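PDB 3R4R: putative fimbrium tip subunit Fim1F from Parabacteroides distasonis, which probably forms part of the tip of fimbriae, the filamentous cell-surface appendages that mediate cell adhesion and biofilm formation. Local coordinates for residues Leu142-Ser148 and Val163-Ser169; Gly196-Ser201 and Phe229-Ile234. All blocks are in the same frame, centred on the assembly; numbering follows the deposited sequence.

In the fold
Both contacts are largely buried, contact 1 nearer the centre of the chain (about 6 Å from it, against about 10 Å for contact 2), and their own centres lie about 16 Å apart. Contact 1 pairs neighbouring antiparallel strands, so backbone bonds, bridging waters and a lysine-glutamine bond carry it. Contact 2 sets segments from two different sheets against each other within the C-terminal family region; there side chains bond to backbone and an aromatic ring is packed on its face. The two are joined through strand 161-179, which pairs with both 144-152 and 228-232, and directly at Tyr232, which touches Val143 and Leu168, and at Ser201, which touches Leu168.

Contact 1. Residues Leu142-Ser148 and Val163-Ser169; sequences LVKIGKS and VSLIQLS. With EDO (1,2-ethanediol), chain E; EDO (1,2-ethanediol), chain I.
Lys144 and Gln167 lie side by side and point the same way, as expected of a non-hydrogen-bonded antiparallel pair whose CA atoms are 4.6 Å apart. The lysine chain bends at chi2 (115°) and again at chi4, which folds its ammonium group back over the start of its own segment. There NZ meets Gln167 OE1 at 2.6 Å, in the plane of the amide carbonyl and on a lone pair. NZ also bonds to Leu142 O, approaching from above that carbonyl plane, and to Glu41 O, so three oxygens grip this buried ammonium. Water 1 donates to the same Gln167 OE1 and to Val143 O while accepting from Ser169 OG, linking the amide to the Val143 carbonyl and to the Ser169 hydroxyl.

On the other face, Ile145 and Ile166 form a hydrogen-bonded pair, with Ile166 N to Ile145 O at 2.9 Å and nearly straight (172°), and Ile145 N returning a bond to Ile166 O. Leu168, whose N donates to Val143 O, extends the apolar patch: its CD1 meets Ile145 CD1 at 3.8 Å with the side chains crossing obliquely, whereas its CD2 lies 3.8 Å from Val143 CG1 with the two side chains alongside and pointing alike. Past the paired residues, Leu165 CD2 rests 3.4 Å from Gly146 N, and the strands part enough for waters 2 and 3 to bridge Lys147 O to Ser164 N and Lys147 N to Ser164 O.

The pairing belongs to the hairpin of strands 144-152 and 161-179. Strand 96-104 bonds to the first through Ala104, Val102 and Val100, and also supplies Val102, which touches Val163 and Leu165; strand 228-232 sends Tyr230 against Leu142 and Tyr232 against Val143 and Leu168.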
ATOM      1  N   LEU A 142       6.407   3.115   3.183  1.00 33.73           N
ATOM      2  CA  LEU A 142       5.330   2.797   2.235  1.00 31.65           C
ATOM      3  C   LEU A 142       4.008   2.668   2.996  1.00 37.57           C
ATOM      4  O   LEU A 142       3.967   2.021   4.043  1.00 41.47           O
ATOM      5  CB  LEU A 142       5.624   1.520   1.430  1.00 30.00           C
ATOM      6  CG  LEU A 142       6.793   1.575   0.428  1.00 31.86           C
ATOM      7  CD1 LEU A 142       7.153   0.169  -0.076  1.00 30.38           C
ATOM      8  CD2 LEU A 142       6.561   2.604  -0.688  1.00 30.41           C
ATOM      9  N   VAL A 143       2.941   3.284   2.485  1.00 29.45           N
ATOM     10  CA  VAL A 143       1.663   3.315   3.171  1.00 28.32           C
ATOM     11  C   VAL A 143       0.964   1.958   2.997  1.00 34.35           C
ATOM     12  O   VAL A 143       0.900   1.407   1.885  1.00 34.08           O
ATOM     13  CB  VAL A 143       0.761   4.503   2.689  1.00 30.00           C
ATOM     14  CG1 VAL A 143      -0.634   4.448   3.304  1.00 29.39           C
ATOM     15  CG2 VAL A 143       1.419   5.850   2.994  1.00 28.51           C
ATOM     16  N   LYS A 144       0.433   1.445   4.135  1.00 29.34           N
ATOM     17  CA  LYS A 144      -0.351   0.209   4.240  1.00 28.54           C
ATOM     18  C   LYS A 144      -1.685   0.525   4.910  1.00 32.83           C
ATOM     19  O   LYS A 144      -1.751   1.438   5.735  1.00 30.49           O
ATOM     20  CB  LYS A 144       0.398  -0.902   4.997  1.00 31.76           C
ATOM     21  CG  LYS A 144       1.763  -1.305   4.433  1.00 37.88           C
ATOM     22  CD  LYS A 144       2.858  -0.963   5.440  1.00 44.48           C
ATOM     23  CE  LYS A 144       4.252  -1.410   5.027  1.00 40.95           C
ATOM     24  NZ  LYS A 144       4.788  -0.653   3.858  1.00 30.53           N
ATOM     25  N   ILE A 145      -2.760  -0.174   4.526  1.00 31.41           N
ATOM     26  CA  ILE A 145      -4.083   0.083   5.113  1.00 32.54           C
ATOM     27  C   ILE A 145      -4.802  -1.273   5.368  1.00 38.72           C
ATOM     28  O   ILE A 145      -4.608  -2.225   4.633  1.00 38.56           O
ATOM     29  CB  ILE A 145      -4.968   1.050   4.235  1.00 35.00           C
ATOM     30  CG1 ILE A 145      -5.280   0.446   2.832  1.00 35.53           C
ATOM     31  CG2 ILE A 145      -4.360   2.471   4.108  1.00 32.67           C
ATOM     32  CD1 ILE A 145      -6.330   1.216   2.048  1.00 30.69           C
ATOM     33  N   GLY A 146      -5.617  -1.324   6.413  1.00 37.19           N
ATOM     34  CA  GLY A 146      -6.379  -2.516   6.771  1.00 39.09           C
ATOM     35  C   GLY A 146      -7.607  -2.204   7.597  1.00 42.16           C
ATOM     36  O   GLY A 146      -7.656  -1.165   8.247  1.00 40.43           O
ATOM     37  N   LYS A 147      -8.604  -3.109   7.591  1.00 43.07           N
ATOM     38  CA  LYS A 147      -9.840  -2.950   8.380  1.00 45.70           C
ATOM     39  C   LYS A 147     -10.325  -4.309   8.931  1.00 52.68           C
ATOM     40  O   LYS A 147     -10.321  -5.309   8.209  1.00 52.67           O
ATOM     41  CB  LYS A 147     -10.961  -2.289   7.553  1.00 47.98           C
ATOM     42  CG  LYS A 147     -12.102  -1.717   8.401  1.00 55.56           C
ATOM     43  CD  LYS A 147     -13.220  -1.028   7.588  1.00 65.53           C
ATOM     44  CE  LYS A 147     -14.228  -1.932   6.893  1.00 88.28           C
ATOM     45  NZ  LYS A 147     -13.629  -2.844   5.876  1.00106.03           N
ATOM     46  N   SER A 148     -10.750  -4.332  10.214  1.00 51.36           N
ATOM     47  CA  SER A 148     -11.272  -5.540  10.863  1.00 54.38           C
ATOM     48  C   SER A 148     -12.464  -5.214  11.770  1.00 58.92           C
ATOM     49  O   SER A 148     -12.500  -4.163  12.405  1.00 54.89           O
ATOM     50  CB  SER A 148     -10.190  -6.248  11.672  1.00 58.75           C
ATOM     51  OG  SER A 148      -9.134  -6.691  10.837  1.00 72.84           O
ATOM     52  N   VAL A 163      -5.463  -7.206  12.412  1.00 50.83           N
ATOM     53  CA  VAL A 163      -5.739  -6.366  11.240  1.00 47.90           C
ATOM     54  C   VAL A 163      -4.727  -6.732  10.137  1.00 51.65           C
ATOM     55  O   VAL A 163      -3.516  -6.529  10.321  1.00 50.41           O
ATOM     56  CB  VAL A 163      -5.736  -4.841  11.528  1.00 48.12           C
ATOM     57  CG1 VAL A 163      -5.918  -4.049  10.238  1.00 44.37           C
ATOM     58  CG2 VAL A 163      -6.807  -4.460  12.559  1.00 49.32           C
ATOM     59  N   SER A 164      -5.223  -7.266   9.009  1.00 48.19           N
ATOM     60  CA  SER A 164      -4.364  -7.595   7.876  1.00 47.99           C
ATOM     61  C   SER A 164      -4.216  -6.371   6.993  1.00 48.76           C
ATOM     62  O   SER A 164      -5.191  -5.892   6.429  1.00 49.32           O
ATOM     63  CB  SER A 164      -4.904  -8.786   7.093  1.00 54.41           C
ATOM     64  OG  SER A 164      -4.892  -9.936   7.922  1.00 66.99           O
ATOM     65  N   LEU A 165      -2.995  -5.845   6.923  1.00 43.68           N
ATOM     66  CA  LEU A 165      -2.666  -4.645   6.152  1.00 41.10           C
ATOM     67  C   LEU A 165      -2.194  -4.977   4.758  1.00 44.61           C
ATOM     68  O   LEU A 165      -1.410  -5.914   4.569  1.00 46.76           O
ATOM     69  CB  LEU A 165      -1.570  -3.820   6.852  1.00 39.08           C
ATOM     70  CG  LEU A 165      -1.844  -3.339   8.266  1.00 42.55           C
ATOM     71  CD1 LEU A 165      -0.599  -2.775   8.865  1.00 41.81           C
ATOM     72  CD2 LEU A 165      -2.960  -2.326   8.324  1.00 42.24           C
ATOM     73  N   ILE A 166      -2.662  -4.214   3.780  1.00 39.25           N
ATOM     74  CA  ILE A 166      -2.195  -4.367   2.400  1.00 38.16           C
ATOM     75  C   ILE A 166      -1.338  -3.169   2.070  1.00 41.25           C
ATOM     76  O   ILE A 166      -1.530  -2.091   2.625  1.00 41.72           O
ATOM     77  CB  ILE A 166      -3.313  -4.565   1.322  1.00 41.55           C
ATOM     78  CG1 ILE A 166      -4.199  -3.276   1.153  1.00 40.71           C
ATOM     79  CG2 ILE A 166      -4.126  -5.827   1.580  1.00 43.21           C
ATOM     80  CD1 ILE A 166      -4.891  -3.131  -0.173  1.00 46.73           C
ATOM     81  N   GLN A 167      -0.469  -3.350   1.106  1.00 35.85           N
ATOM     82  CA  GLN A 167       0.382  -2.360   0.481  1.00 33.74           C
ATOM     83  C   GLN A 167      -0.501  -1.501  -0.432  1.00 37.57           C
ATOM     84  O   GLN A 167      -1.171  -2.051  -1.301  1.00 39.40           O
ATOM     85  CB  GLN A 167       1.458  -3.163  -0.275  1.00 35.71           C
ATOM     86  CG  GLN A 167       2.850  -2.617  -0.239  1.00 39.06           C
ATOM     87  CD  GLN A 167       3.502  -2.654   1.080  1.00 47.75           C
ATOM     88  OE1 GLN A 167       3.797  -1.608   1.643  1.00 43.43           O
ATOM     89  NE2 GLN A 167       3.831  -3.850   1.552  1.00 45.80           N
ATOM     90  N   LEU A 168      -0.606  -0.187  -0.180  1.00 33.50           N
ATOM     91  CA  LEU A 168      -1.465   0.712  -0.957  1.00 33.39           C
ATOM     92  C   LEU A 168      -0.828   1.033  -2.336  1.00 36.72           C
ATOM     93  O   LEU A 168      -1.510   1.445  -3.250  1.00 35.97           O
ATOM     94  CB  LEU A 168      -1.736   2.017  -0.163  1.00 32.26           C
ATOM     95  CG  LEU A 168      -2.794   2.980  -0.677  1.00 33.42           C
ATOM     96  CD1 LEU A 168      -4.147   2.275  -0.863  1.00 35.47           C
ATOM     97  CD2 LEU A 168      -2.914   4.137   0.227  1.00 31.61           C
ATOM     98  N   SER A 169       0.451   0.795  -2.478  1.00 35.94           N
ATOM     99  CA  SER A 169       1.175   0.974  -3.723  1.00 35.19           C
ATOM    100  C   SER A 169       1.435  -0.354  -4.398  1.00 38.00           C
ATOM    101  O   SER A 169       1.330  -1.411  -3.771  1.00 35.80           O
ATOM    102  CB  SER A 169       2.503   1.687  -3.468  1.00 36.60           C
ATOM    103  OG  SER A 169       3.357   0.902  -2.656  1.00 45.83           O
TER
HETATM  104  C1  EDO E 321       3.422  -4.398  -3.162  1.00 55.00           C
HETATM  105  O1  EDO E 321       4.130  -3.165  -2.920  1.00 56.01           O
HETATM  106  C2  EDO E 321       4.282  -5.567  -2.670  1.00 57.03           C
HETATM  107  O2  EDO E 321       3.457  -6.718  -2.419  1.00 66.06           O
HETATM  108  C1  EDO I 326     -15.537  -2.280   3.025  1.00 77.22           C
HETATM  109  O1  EDO I 326     -14.391  -1.578   3.513  1.00 78.12           O
HETATM  110  C2  EDO I 326     -16.727  -2.027   3.948  1.00 75.41           C
HETATM  111  O2  EDO I 326     -17.865  -2.751   3.459  1.00 77.23           O
HETATM  112  O   HOH W   1       2.597   0.438   0.045  1.00 39.64           O
HETATM  113  O   HOH W   2      -8.176  -7.084   8.246  1.00 39.29           O
HETATM  114  O   HOH W   3      -7.903  -5.301   5.743  1.00 52.05           O

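Contact 2. Residues Gly196-Ser201 and Phe229-Ile234; sequences GLNASS and FYTYEI. With EDO (1,2-ethanediol), chain F; EDO (1,2-ethanediol), chain G.
Asn198 meets Thr231, Tyr232 and Glu233 through three hydrogen bonds. Its backbone N donates to Thr231 OG1 at 2.8 Å and almost straight. That hydroxyl stands anti to the threonine N (chi1 179°), a rotation that directs it at the opposite segment, and it passes its own proton to Tyr232 O. In the second bond, Tyr232 N donates to Asn198 O at 3.2 Å, a longer link but a straight one. The third comes from the side chain: ND2 reaches Glu233 O at 2.8 Å, the oxygen lying close to the amide plane. Ala215 O accepts from the same ND2. On the other side of the amide, OD1 accepts from Ser200 N, closing an Asx turn, and also from Ser217 N, so four bonds fix the rotation of this buried group. Water 4 adds a bridge between Ser201 OG and Glu233 N.

Aromatic contacts centre on Tyr232. Ser201 CB sits over one face of its ring, 3.8 Å from the centroid and 19° off the normal, a CH-pi contact; Ala199 O lies at the ring's edge, 3.3 Å from CE2. Lys134 O holds the phenol OH.

Apolar packing flanks these bonds. Leu197 crosses Phe229 at about a right angle, its CD1 4.0 Å from Phe229 CD2, while its CD2 packs on Thr231 CB. Ile234 lays CG1 3.7 Å from Asn198 CB.

The segments run 72° apart in direction. Phe229 and Thr231 point toward 196-201 from strand 228-232, and the main chains meet at Tyr232 N and Asn198 O, beside the Asx turn; strands 191-202 and 228-232 belong to different sheets, consistent with layers of the beta sandwich of the transthyretin-like fold.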
ATOM      1  N   GLY A 196       4.320   9.035 -15.695  1.00 53.18           N
ATOM      2  CA  GLY A 196       2.940   8.668 -15.400  1.00 53.02           C
ATOM      3  C   GLY A 196       2.691   7.980 -14.076  1.00 53.52           C
ATOM      4  O   GLY A 196       1.583   7.500 -13.849  1.00 53.43           O
ATOM      5  N   LEU A 197       3.711   7.902 -13.201  1.00 47.48           N
ATOM      6  CA  LEU A 197       3.571   7.303 -11.863  1.00 43.74           C
ATOM      7  C   LEU A 197       2.647   8.191 -11.044  1.00 46.07           C
ATOM      8  O   LEU A 197       2.650   9.410 -11.249  1.00 46.95           O
ATOM      9  CB  LEU A 197       4.950   7.102 -11.174  1.00 41.38           C
ATOM     10  CG  LEU A 197       5.937   6.171 -11.885  1.00 45.40           C
ATOM     11  CD1 LEU A 197       7.292   6.204 -11.232  1.00 42.39           C
ATOM     12  CD2 LEU A 197       5.407   4.730 -11.980  1.00 46.45           C
ATOM     13  N   ASN A 198       1.815   7.581 -10.166  1.00 40.74           N
ATOM     14  CA  ASN A 198       0.791   8.277  -9.381  1.00 38.92           C
ATOM     15  C   ASN A 198       1.227   8.502  -7.944  1.00 39.59           C
ATOM     16  O   ASN A 198       1.649   7.564  -7.266  1.00 39.96           O
ATOM     17  CB  ASN A 198      -0.517   7.464  -9.394  1.00 39.32           C
ATOM     18  CG  ASN A 198      -1.704   8.110  -8.710  1.00 52.93           C
ATOM     19  OD1 ASN A 198      -1.661   9.263  -8.273  1.00 48.63           O
ATOM     20  ND2 ASN A 198      -2.813   7.387  -8.631  1.00 44.36           N
ATOM     21  N   ALA A 199       1.038   9.742  -7.453  1.00 35.31           N
ATOM     22  CA  ALA A 199       1.400  10.163  -6.092  1.00 32.30           C
ATOM     23  C   ALA A 199       0.164  10.360  -5.184  1.00 35.95           C
ATOM     24  O   ALA A 199       0.340  10.559  -4.000  1.00 36.03           O
ATOM     25  CB  ALA A 199       2.194  11.458  -6.152  1.00 33.43           C
ATOM     26  N   SER A 200      -1.061  10.270  -5.706  1.00 34.54           N
ATOM     27  CA  SER A 200      -2.291  10.446  -4.903  1.00 34.08           C
ATOM     28  C   SER A 200      -3.117   9.143  -4.777  1.00 39.37           C
ATOM     29  O   SER A 200      -3.108   8.297  -5.679  1.00 38.86           O
ATOM     30  CB  SER A 200      -3.168  11.529  -5.500  1.00 36.39           C
ATOM     31  OG  SER A 200      -2.556  12.791  -5.288  1.00 42.96           O
ATOM     32  N   SER A 201      -3.806   8.965  -3.625  1.00 37.28           N
ATOM     33  CA  SER A 201      -4.608   7.756  -3.412  1.00 37.07           C
ATOM     34  C   SER A 201      -5.689   7.938  -2.384  1.00 42.50           C
ATOM     35  O   SER A 201      -5.581   8.790  -1.493  1.00 42.37           O
ATOM     36  CB  SER A 201      -3.729   6.590  -2.957  1.00 38.18           C
ATOM     37  OG  SER A 201      -4.448   5.371  -2.856  1.00 43.26           O
ATOM     38  N   PHE A 229      10.795   0.624  -8.505  1.00 36.17           N
ATOM     39  CA  PHE A 229      10.084   1.857  -8.180  1.00 35.99           C
ATOM     40  C   PHE A 229       8.601   1.523  -7.843  1.00 41.08           C
ATOM     41  O   PHE A 229       8.171   0.369  -8.021  1.00 41.47           O
ATOM     42  CB  PHE A 229      10.213   2.873  -9.343  1.00 38.21           C
ATOM     43  CG  PHE A 229       9.899   2.317 -10.701  1.00 39.92           C
ATOM     44  CD1 PHE A 229      10.890   1.694 -11.458  1.00 43.34           C
ATOM     45  CD2 PHE A 229       8.634   2.464 -11.251  1.00 42.11           C
ATOM     46  CE1 PHE A 229      10.597   1.160 -12.718  1.00 46.46           C
ATOM     47  CE2 PHE A 229       8.342   1.949 -12.517  1.00 47.77           C
ATOM     48  CZ  PHE A 229       9.323   1.274 -13.232  1.00 47.15           C
ATOM     49  N   TYR A 230       7.859   2.524  -7.295  1.00 36.68           N
ATOM     50  CA  TYR A 230       6.488   2.374  -6.809  1.00 36.49           C
ATOM     51  C   TYR A 230       5.536   3.420  -7.360  1.00 42.35           C
ATOM     52  O   TYR A 230       5.959   4.486  -7.794  1.00 43.41           O
ATOM     53  CB  TYR A 230       6.444   2.483  -5.270  1.00 36.58           C
ATOM     54  CG  TYR A 230       7.481   1.671  -4.535  1.00 37.91           C
ATOM     55  CD1 TYR A 230       7.299   0.309  -4.306  1.00 39.09           C
ATOM     56  CD2 TYR A 230       8.665   2.256  -4.091  1.00 38.90           C
ATOM     57  CE1 TYR A 230       8.293  -0.463  -3.705  1.00 38.79           C
ATOM     58  CE2 TYR A 230       9.673   1.490  -3.499  1.00 39.46           C
ATOM     59  CZ  TYR A 230       9.476   0.133  -3.297  1.00 41.32           C
ATOM     60  OH  TYR A 230      10.414  -0.603  -2.634  1.00 39.71           O
ATOM     61  N   THR A 231       4.233   3.124  -7.275  1.00 39.55           N
ATOM     62  CA  THR A 231       3.129   3.990  -7.688  1.00 40.03           C
ATOM     63  C   THR A 231       1.827   3.560  -7.000  1.00 42.23           C
ATOM     64  O   THR A 231       1.634   2.371  -6.701  1.00 40.65           O
ATOM     65  CB  THR A 231       2.954   3.989  -9.227  1.00 49.28           C
ATOM     66  OG1 THR A 231       1.853   4.824  -9.572  1.00 45.48           O
ATOM     67  CG2 THR A 231       2.710   2.593  -9.805  1.00 50.66           C
ATOM     68  N   TYR A 232       0.907   4.526  -6.797  1.00 37.67           N
ATOM     69  CA  TYR A 232      -0.415   4.185  -6.351  1.00 36.21           C
ATOM     70  C   TYR A 232      -1.203   3.766  -7.590  1.00 45.38           C
ATOM     71  O   TYR A 232      -0.828   4.187  -8.688  1.00 46.22           O
ATOM     72  CB  TYR A 232      -1.079   5.338  -5.576  1.00 36.45           C
ATOM     73  CG  TYR A 232      -0.445   5.752  -4.268  1.00 32.96           C
ATOM     74  CD1 TYR A 232      -0.257   4.826  -3.241  1.00 33.01           C
ATOM     75  CD2 TYR A 232      -0.267   7.096  -3.960  1.00 33.64           C
ATOM     76  CE1 TYR A 232       0.275   5.207  -2.009  1.00 31.43           C
ATOM     77  CE2 TYR A 232       0.196   7.500  -2.704  1.00 32.76           C
ATOM     78  CZ  TYR A 232       0.481   6.549  -1.737  1.00 36.11           C
ATOM     79  OH  TYR A 232       0.968   6.928  -0.514  1.00 38.34           O
ATOM     80  N   GLU A 233      -2.230   2.891  -7.452  1.00 45.01           N
ATOM     81  CA  GLU A 233      -3.155   2.485  -8.538  1.00 47.21           C
ATOM     82  C   GLU A 233      -3.641   3.637  -9.408  1.00 52.58           C
ATOM     83  O   GLU A 233      -3.795   4.761  -8.913  1.00 52.54           O
ATOM     84  CB  GLU A 233      -4.428   1.838  -7.967  1.00 49.33           C
ATOM     85  CG  GLU A 233      -4.267   0.498  -7.319  1.00 54.91           C
ATOM     86  CD  GLU A 233      -5.572  -0.107  -6.861  1.00 62.72           C
ATOM     87  OE1 GLU A 233      -6.524   0.618  -6.474  1.00 52.39           O
ATOM     88  OE2 GLU A 233      -5.605  -1.352  -6.836  1.00 57.60           O
ATOM     89  N   ILE A 234      -3.970   3.337 -10.671  1.00 49.66           N
ATOM     90  CA  ILE A 234      -4.487   4.297 -11.631  1.00 50.57           C
ATOM     91  C   ILE A 234      -5.689   3.650 -12.310  1.00 59.61           C
ATOM     92  O   ILE A 234      -5.487   2.729 -13.103  1.00 60.91           O
ATOM     93  CB  ILE A 234      -3.370   4.706 -12.604  1.00 53.39           C
ATOM     94  CG1 ILE A 234      -2.129   5.245 -11.833  1.00 50.57           C
ATOM     95  CG2 ILE A 234      -3.915   5.705 -13.622  1.00 57.28           C
ATOM     96  CD1 ILE A 234      -0.825   5.419 -12.584  1.00 59.02           C
TER
HETATM   97  C1  EDO F 322       8.946   6.567  -7.514  1.00 45.49           C
HETATM   98  O1  EDO F 322       8.801   7.675  -6.610  1.00 51.71           O
HETATM   99  C2  EDO F 322      10.082   5.657  -7.056  1.00 43.09           C
HETATM  100  O2  EDO F 322       9.635   4.659  -6.135  1.00 48.32           O
HETATM  101  C1  EDO G 323      -0.927  10.556 -16.794  1.00 54.95           C
HETATM  102  O1  EDO G 323       0.125  11.179 -16.056  1.00 56.23           O
HETATM  103  C2  EDO G 323      -0.531   9.121 -17.104  1.00 55.69           C
HETATM  104  O2  EDO G 323      -0.318   8.382 -15.889  1.00 66.39           O
HETATM  105  O   HOH W   4      -3.321   3.200  -4.523  1.00 32.68           O